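KauB (PDB 6B4R) probably oxidises aminoaldehydes and a broad range of other aldehydes to the corresponding acids with NAD(P)+, as a member of the aldehyde dehydrogenase family. Local coordinates at residues S123-L128 with L171-W176. Numbering follows the deposited sequence.
Sequences SAANSL and LLMSCW
Ser123 meets Leu172 where helices 113-133 and 170-183 of the aldehyde dehydrogenase fold pack side by side; the axes of segments 123-128 and 171-176 run nearly parallel, 5° apart and 8.5 Å at closest approach. The Ser123 side chain touches through CB, 3.7 Å from Leu172 CD1, while its OG is hydrogen-bonded back to Ile119 O. The same Leu172 methyl also rests against the backbone N of Ala124. Ala124 is the small residue at the centre: its CA comes within 4.6 Å of that of Leu172, and its CB fits among Leu171, Leu172 and Cys175, with Leu171 CG at 3.9 Å and Cys175 SG at 3.8 Å. One turn on, Ser127 faces the indole of Trp176. With its OG anti to the backbone N (chi1 178°), the hydroxyl is directed at the neighbouring helix and approaches the ring obliquely at CD1, 3.4 Å away. On that ring, Met173 CE lies over one face, displaced toward the rim, and Phe467 makes an edge-to-face contact. Met173 and Trp176 both touch the bound 2-[2-(2-methoxy-ethoxy)-ethoxy]-ethoxyl, and the Trp176 side chain is about 5 Å from that of Glu267, the predicted active-site residue, so helix 170-183 lines part of this pocket, to which helix 113-133 adds Ile119. Leu128 lies on the side of the interface next to helix 80-96, where Leu94 touches both Leu128 and Cys175. Leu128 CG and CD1 lie against Cys175 SG, CG at 3.7 Å, and CD2 reaches Cys175 CB.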
loop_
_atom_site.group_PDB
_atom_site.type_symbol
_atom_site.label_atom_id
_atom_site.label_comp_id
_atom_site.label_asym_id
_atom_site.label_seq_id
_atom_site.Cartn_x
_atom_site.Cartn_y
_atom_site.Cartn_z
ATOM N N SER A 123 18.563 15.221 14.539
ATOM C CA SER A 123 17.612 14.960 13.461
ATOM C C SER A 123 18.274 14.245 12.290
ATOM O O SER A 123 17.670 13.373 11.669
ATOM C CB SER A 123 16.968 16.258 12.967
ATOM O OG SER A 123 16.280 16.920 14.012
ATOM N N ALA A 124 19.512 14.627 11.989
ATOM C CA ALA A 124 20.246 14.033 10.878
ATOM C C ALA A 124 20.534 12.561 11.145
ATOM O O ALA A 124 20.401 11.722 10.254
ATOM C CB ALA A 124 21.538 14.796 10.624
ATOM N N ALA A 125 20.924 12.253 12.377
ATOM C CA ALA A 125 21.144 10.870 12.780
ATOM C C ALA A 125 19.842 10.069 12.713
ATOM O O ALA A 125 19.822 8.936 12.227
ATOM C CB ALA A 125 21.737 10.814 14.179
ATOM N N ASN A 126 18.755 10.662 13.198
ATOM C CA ASN A 126 17.456 10.000 13.166
ATOM C C ASN A 126 16.941 9.795 11.742
ATOM O O ASN A 126 16.263 8.810 11.456
ATOM C CB ASN A 126 16.434 10.775 13.997
ATOM C CG ASN A 126 15.052 10.155 13.946
ATOM O OD1 ASN A 126 14.812 9.098 14.528
ATOM N ND2 ASN A 126 14.131 10.816 13.253
ATOM N N SER A 127 17.274 10.724 10.854
ATOM C CA SER A 127 16.874 10.627 9.454
ATOM C C SER A 127 17.554 9.452 8.760
ATOM O O SER A 127 16.934 8.749 7.959
ATOM C CB SER A 127 17.196 11.925 8.714
ATOM O OG SER A 127 16.853 11.817 7.344
ATOM N N LEU A 128 18.834 9.248 9.062
ATOM C CA LEU A 128 19.566 8.105 8.529
ATOM C C LEU A 128 19.027 6.815 9.133
ATOM O O LEU A 128 18.808 5.829 8.426
ATOM C CB LEU A 128 21.061 8.230 8.829
ATOM C CG LEU A 128 21.850 9.349 8.148
ATOM C CD1 LEU A 128 23.327 9.232 8.495
ATOM C CD2 LEU A 128 21.649 9.313 6.644
ATOM N N LEU A 171 24.285 19.483 7.336
ATOM C CA LEU A 171 24.287 18.077 7.730
ATOM C C LEU A 171 22.912 17.427 7.576
ATOM O O LEU A 171 22.800 16.323 7.043
ATOM C CB LEU A 171 24.800 17.911 9.164
ATOM C CG LEU A 171 24.906 16.479 9.695
ATOM C CD1 LEU A 171 25.813 15.635 8.811
ATOM C CD2 LEU A 171 25.404 16.474 11.130
ATOM N N LEU A 172 21.873 18.118 8.034
ATOM C CA LEU A 172 20.513 17.585 7.987
ATOM C C LEU A 172 20.019 17.344 6.560
ATOM O O LEU A 172 19.462 16.284 6.264
ATOM C CB LEU A 172 19.542 18.510 8.727
ATOM C CG LEU A 172 18.097 18.011 8.793
ATOM C CD1 LEU A 172 18.034 16.659 9.490
ATOM C CD2 LEU A 172 17.193 19.017 9.487
ATOM N N MET A 173 20.215 18.327 5.686
ATOM C CA MET A 173 19.819 18.194 4.286
ATOM C C MET A 173 20.611 17.085 3.609
ATOM O O MET A 173 20.096 16.382 2.741
ATOM C CB MET A 173 20.018 19.509 3.525
ATOM C CG MET A 173 19.106 20.650 3.957
ATOM S SD MET A 173 17.348 20.268 3.816
ATOM C CE MET A 173 16.926 19.974 5.534
ATOM N N SER A 174 21.869 16.934 4.010
ATOM C CA SER A 174 22.711 15.878 3.471
ATOM C C SER A 174 22.120 14.510 3.789
ATOM O O SER A 174 22.060 13.635 2.928
ATOM C CB SER A 174 24.129 15.980 4.034
ATOM O OG SER A 174 24.731 17.212 3.675
ATOM N N CYS A 175 21.666 14.339 5.027
ATOM C CA CYS A 175 21.131 13.057 5.469
ATOM C C CYS A 175 19.716 12.789 4.951
ATOM O O CYS A 175 19.310 11.633 4.825
ATOM C CB CYS A 175 21.187 12.944 6.995
ATOM S SG CYS A 175 22.876 12.872 7.664
ATOM N N TRP A 176 18.967 13.851 4.656
ATOM C CA TRP A 176 17.665 13.700 4.009
ATOM C C TRP A 176 17.837 13.061 2.637
ATOM O O TRP A 176 16.959 12.343 2.162
ATOM C CB TRP A 176 16.955 15.048 3.854
ATOM C CG TRP A 176 16.240 15.523 5.084
ATOM C CD1 TRP A 176 16.363 15.023 6.350
ATOM C CD2 TRP A 176 15.285 16.589 5.166
ATOM N NE1 TRP A 176 15.546 15.714 7.213
ATOM C CE2 TRP A 176 14.874 16.681 6.512
ATOM C CE3 TRP A 176 14.737 17.474 4.231
ATOM C CZ2 TRP A 176 13.943 17.624 6.946
ATOM C CZ3 TRP A 176 13.810 18.411 4.664
ATOM C CH2 TRP A 176 13.423 18.477 6.011
#